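Local coordinates for protein hydrogen peroxide-inducible genes activator (Corynebacterium glutamicum, PDB 6G1D) that probably senses hydrogen peroxide and, as a LysR-type transcription factor, controls peroxide-responsive genes, at residues L119-V122 / D123-P127; E297-A300 / L301-R305. The protein carries 1 engineered substitution. All blocks are in the same frame, centred on the assembly; numbering follows the deposited sequence.

How the contacts relate
Both contacts are short runs of helix within the LysR substrate-binding domain, contact 1 with the residues that follow its end. Contact 1 comes first along the chain, at the C-terminal end of helix 111-125. This helix links parallel strands 100-106 and 129-135 in a beta-alpha-beta unit. Contact 2 lies much later, in helix 293-316. Their centres are about 12 Å apart, and the two runs touch directly. A salt bridge joins Glu125 OE1 to Arg305 NH1 at 2.9 Å. Beside it, Ile121 CG2 packs on Ile302 CG2 at 3.8 Å, and Tyr126 also packs against Ile302. Helices distant in sequence are thus joined by one ion pair and an apolar seam.

Contact 1: residues L119-V122 / D123-P127; sequences LSIV and DEEYP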
loop_
_atom_site.group_PDB
_atom_site.type_symbol
_atom_site.label_atom_id
_atom_site.label_comp_id
_atom_site.label_asym_id
_atom_site.label_seq_id
_atom_site.Cartn_x
_atom_site.Cartn_y
_atom_site.Cartn_z
ATOM N N LEU B 119 24.170 -6.692 19.248
ATOM C CA LEU B 119 23.379 -7.640 20.032
ATOM C C LEU B 119 24.231 -8.528 20.946
ATOM O O LEU B 119 23.809 -8.871 22.027
ATOM C CB LEU B 119 22.491 -8.510 19.138
ATOM C CG LEU B 119 21.341 -7.736 18.448
ATOM C CD1 LEU B 119 20.626 -8.576 17.433
ATOM C CD2 LEU B 119 20.341 -7.293 19.457
ATOM N N SER B 120 25.421 -8.893 20.505
ATOM C CA SER B 120 26.327 -9.711 21.307
ATOM C C SER B 120 26.886 -8.918 22.511
ATOM O O SER B 120 26.950 -9.452 23.614
ATOM C CB SER B 120 27.473 -10.270 20.432
ATOM O OG SER B 120 28.376 -10.989 21.226
ATOM N N ILE B 121 27.252 -7.654 22.303
ATOM C CA ILE B 121 27.677 -6.779 23.389
ATOM C C ILE B 121 26.576 -6.592 24.434
ATOM O O ILE B 121 26.807 -6.645 25.645
ATOM C CB ILE B 121 28.085 -5.391 22.861
ATOM C CG1 ILE B 121 29.411 -5.514 22.109
ATOM C CG2 ILE B 121 28.237 -4.384 23.997
ATOM C CD1 ILE B 121 29.766 -4.298 21.306
ATOM N N VAL B 122 25.373 -6.350 23.950
ATOM C CA VAL B 122 24.216 -6.152 24.795
ATOM C C VAL B 122 23.920 -7.416 25.580
ATOM O O VAL B 122 23.675 -7.344 26.763
ATOM C CB VAL B 122 22.992 -5.701 23.944
ATOM C CG1 VAL B 122 21.653 -6.022 24.602
ATOM C CG2 VAL B 122 23.154 -4.217 23.615
ATOM N N ASP B 123 23.903 -8.566 24.932
ATOM C CA ASP B 123 23.610 -9.839 25.595
ATOM C C ASP B 123 24.595 -10.119 26.754
ATOM O O ASP B 123 24.167 -10.534 27.842
ATOM C CB ASP B 123 23.622 -10.996 24.578
ATOM C CG ASP B 123 23.499 -12.368 25.235
ATOM O OD1 ASP B 123 22.418 -12.733 25.753
ATOM O OD2 ASP B 123 24.496 -13.099 25.234
ATOM N N GLU B 124 25.887 -9.848 26.532
ATOM C CA GLU B 124 26.912 -10.068 27.535
ATOM C C GLU B 124 26.985 -8.968 28.614
ATOM O O GLU B 124 27.078 -9.287 29.785
ATOM C CB GLU B 124 28.281 -10.289 26.855
ATOM C CG GLU B 124 29.429 -10.622 27.788
ATOM C CD GLU B 124 30.688 -11.130 27.082
ATOM O OE1 GLU B 124 31.285 -12.070 27.627
ATOM O OE2 GLU B 124 31.073 -10.608 26.007
ATOM N N GLU B 125 26.905 -7.693 28.233
ATOM C CA GLU B 125 27.186 -6.578 29.155
ATOM C C GLU B 125 25.973 -5.843 29.717
ATOM O O GLU B 125 26.091 -5.126 30.698
ATOM C CB GLU B 125 28.108 -5.560 28.494
ATOM C CG GLU B 125 29.443 -6.166 28.112
ATOM C CD GLU B 125 30.368 -5.240 27.353
ATOM O OE1 GLU B 125 30.244 -4.013 27.447
ATOM O OE2 GLU B 125 31.286 -5.756 26.708
ATOM N N TYR B 126 24.841 -5.982 29.041
ATOM C CA TYR B 126 23.593 -5.384 29.483
ATOM C C TYR B 126 22.481 -6.432 29.435
ATOM O O TYR B 126 21.496 -6.279 28.689
ATOM C CB TYR B 126 23.261 -4.174 28.612
ATOM C CG TYR B 126 24.331 -3.123 28.654
ATOM C CD1 TYR B 126 24.332 -2.143 29.643
ATOM C CD2 TYR B 126 25.384 -3.136 27.730
ATOM C CE1 TYR B 126 25.328 -1.191 29.698
ATOM C CE2 TYR B 126 26.392 -2.183 27.775
ATOM C CZ TYR B 126 26.346 -1.210 28.753
ATOM O OH TYR B 126 27.319 -0.259 28.823
ATOM N N PRO B 127 22.619 -7.505 30.236
ATOM C CA PRO B 127 21.688 -8.646 30.151
ATOM C C PRO B 127 20.227 -8.363 30.516
ATOM O O PRO B 127 19.358 -9.140 30.134
ATOM C CB PRO B 127 22.284 -9.672 31.151
ATOM C CG PRO B 127 23.120 -8.863 32.080
ATOM C CD PRO B 127 23.646 -7.702 31.287
#
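The ring of Tyr126 presents an edge to Val122, whose CA lies near the ring plane. The carbonyl oxygen of Ile121 comes to the same ring obliquely. CG of Tyr126 sits beside its own backbone N (chi1 -59°), and this folds the ring back along the turn it follows. The other flat group is the carboxylate of Glu125, whose side chain crosses that of Ile121 at a slant. Glu125 OE1 is 4.0 Å from Ile121 CG2, and Glu125 CB is 3.3 Å from Ile121 O. Glu125 CG lies beside the backbone N (chi1 -61°), which brings it near Ile121 O; the extended remainder carries the carboxylate on to Arg305.

The backbone forms the last two turns of helix 111-125. Four successive i to i+4 hydrogen bonds run through it. Asp123 N binds Leu119 O at 2.9 Å, and Glu124 N binds Ser120 O at 3.1 Å. Glu125 N binds Ile121 O at 2.8 Å. The last bond, Tyr126 N to Val122 O, is 2.9 Å long but more bent, with an N-H...O angle of 144°. Tyr126 is also where the chain leaves helical backbone angles on its way to strand 129-135.

Val122 packs on Leu129 and Leu119 on Pro131, both toward strand 129-135. Leu119 also meets Ala246 of the second subunit. Ile121 and Tyr126 face helix 293-316.

Asp123, Glu124 and Glu125 place three acids at the C-terminal end of the helix, where the dipole probably adds to their negative potential. Arg305, paired with Glu125, would offset part of that charge.

Contact 2: residues E297-A300 / L301-R305; sequences EQFA and LILQR
Gln304 N donates to Ala300 O at 2.9 Å, the shortest of the four backbone hydrogen bonds between 297-300 and 301-305. Leu303 N to Phe299 O follows at 3.1 Å. This bond is nearly straight (161°) and lies in the carbonyl plane. The pattern is the i to i+4 ladder of an alpha helix, here within helix 293-316 of the LysR substrate-binding domain. The two preceding rungs, Leu301 N to Glu297 O and Ile302 N to Gln298 O, are weak, each 3.3 Å long.

The side chain of Gln304 starts next to Ala300 O, with CG 3.4 Å from that oxygen. Its NE2 then reaches outside the helix to the carbonyl oxygen of Leu169 on strand 164-179. Ala300 and Leu303 pack against the same strand.

The apolar side is built round Phe299. Its CG stands opposite the backbone N (chi1 -165°), which leans the ring toward the following turn. Ile302 crosses Phe299 at about a right angle, with CD1 4.1 Å from ring atom CD2. The ring also reaches Leu102 and Val104 of strand 100-106 and Met118 of helix 111-125. The helix is thereby seated between these elements of the domain. Leu303 approaches obliquely near another part of the rim, on the same side of the ring plane as Ile302: Leu303 CD1 is 3.7 Å from Phe299 CE1.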
loop_
_atom_site.group_PDB
_atom_site.type_symbol
_atom_site.label_atom_id
_atom_site.label_comp_id
_atom_site.label_asym_id
_atom_site.label_seq_id
_atom_site.Cartn_x
_atom_site.Cartn_y
_atom_site.Cartn_z
ATOM N N GLU B 297 23.400 7.930 25.403
ATOM C CA GLU B 297 24.841 8.149 25.305
ATOM C C GLU B 297 25.638 6.869 25.581
ATOM O O GLU B 297 26.679 6.630 24.956
ATOM C CB GLU B 297 25.302 9.226 26.288
ATOM C CG GLU B 297 26.503 10.004 25.850
ATOM C CD GLU B 297 26.149 11.036 24.788
ATOM O OE1 GLU B 297 25.176 11.800 25.015
ATOM O OE2 GLU B 297 26.853 11.093 23.744
ATOM N N GLN B 298 25.167 6.055 26.524
ATOM C CA GLN B 298 25.778 4.752 26.755
ATOM C C GLN B 298 25.494 3.833 25.585
ATOM O O GLN B 298 26.356 3.062 25.183
ATOM C CB GLN B 298 25.263 4.062 28.028
ATOM C CG GLN B 298 25.823 4.537 29.347
ATOM C CD GLN B 298 25.010 3.997 30.524
ATOM O OE1 GLN B 298 24.107 4.677 30.985
ATOM N NE2 GLN B 298 25.319 2.770 31.018
ATOM N N PHE B 299 24.283 3.884 25.049
ATOM C CA PHE B 299 23.972 3.058 23.905
ATOM C C PHE B 299 24.843 3.433 22.734
ATOM O O PHE B 299 25.271 2.564 21.990
ATOM C CB PHE B 299 22.489 3.142 23.496
ATOM C CG PHE B 299 22.079 2.056 22.564
ATOM C CD1 PHE B 299 21.584 2.322 21.291
ATOM C CD2 PHE B 299 22.253 0.747 22.947
ATOM C CE1 PHE B 299 21.281 1.297 20.430
ATOM C CE2 PHE B 299 21.915 -0.299 22.085
ATOM C CZ PHE B 299 21.393 -0.018 20.832
ATOM N N ALA B 300 25.087 4.737 22.559
ATOM C CA ALA B 300 25.969 5.210 21.488
ATOM C C ALA B 300 27.351 4.571 21.566
ATOM O O ALA B 300 27.932 4.205 20.519
ATOM C CB ALA B 300 26.115 6.718 21.524
ATOM N N LEU B 301 27.907 4.464 22.778
ATOM C CA LEU B 301 29.213 3.835 22.940
ATOM C C LEU B 301 29.205 2.375 22.451
ATOM O O LEU B 301 30.188 1.911 21.846
ATOM C CB LEU B 301 29.695 3.912 24.401
ATOM C CG LEU B 301 30.012 5.281 25.013
ATOM C CD1 LEU B 301 30.396 5.044 26.488
ATOM C CD2 LEU B 301 31.132 6.004 24.237
ATOM N N ILE B 302 28.114 1.659 22.705
ATOM C CA ILE B 302 27.930 0.298 22.230
ATOM C C ILE B 302 27.947 0.239 20.718
ATOM O O ILE B 302 28.610 -0.614 20.127
ATOM C CB ILE B 302 26.617 -0.338 22.761
ATOM C CG1 ILE B 302 26.674 -0.478 24.279
ATOM C CG2 ILE B 302 26.368 -1.707 22.132
ATOM C CD1 ILE B 302 25.389 -0.950 24.917
ATOM N N LEU B 303 27.214 1.143 20.090
ATOM C CA LEU B 303 27.179 1.213 18.639
ATOM C C LEU B 303 28.553 1.567 18.043
ATOM O O LEU B 303 28.892 1.033 17.001
ATOM C CB LEU B 303 26.100 2.185 18.162
ATOM C CG LEU B 303 24.672 1.751 18.485
ATOM C CD1 LEU B 303 23.687 2.877 18.139
ATOM C CD2 LEU B 303 24.320 0.471 17.742
ATOM N N GLN B 304 29.313 2.460 18.673
ATOM C CA GLN B 304 30.653 2.764 18.190
ATOM C C GLN B 304 31.578 1.554 18.278
ATOM O O GLN B 304 32.400 1.307 17.350
ATOM C CB GLN B 304 31.253 3.934 18.938
ATOM C CG GLN B 304 30.522 5.264 18.645
ATOM C CD GLN B 304 31.035 6.369 19.539
ATOM O OE1 GLN B 304 31.197 6.177 20.764
ATOM N NE2 GLN B 304 31.326 7.511 18.943
ATOM N N ARG B 305 31.433 0.774 19.361
ATOM C CA ARG B 305 32.205 -0.455 19.497
ATOM C C ARG B 305 31.760 -1.502 18.477
ATOM O O ARG B 305 32.593 -2.159 17.857
ATOM C CB ARG B 305 32.135 -1.009 20.939
ATOM C CG ARG B 305 32.828 -0.153 21.979
ATOM C CD ARG B 305 32.457 -0.572 23.399
ATOM N NE ARG B 305 32.655 -2.013 23.601
ATOM C CZ ARG B 305 32.039 -2.753 24.527
ATOM N NH1 ARG B 305 31.159 -2.225 25.389
ATOM N NH2 ARG B 305 32.289 -4.058 24.600
#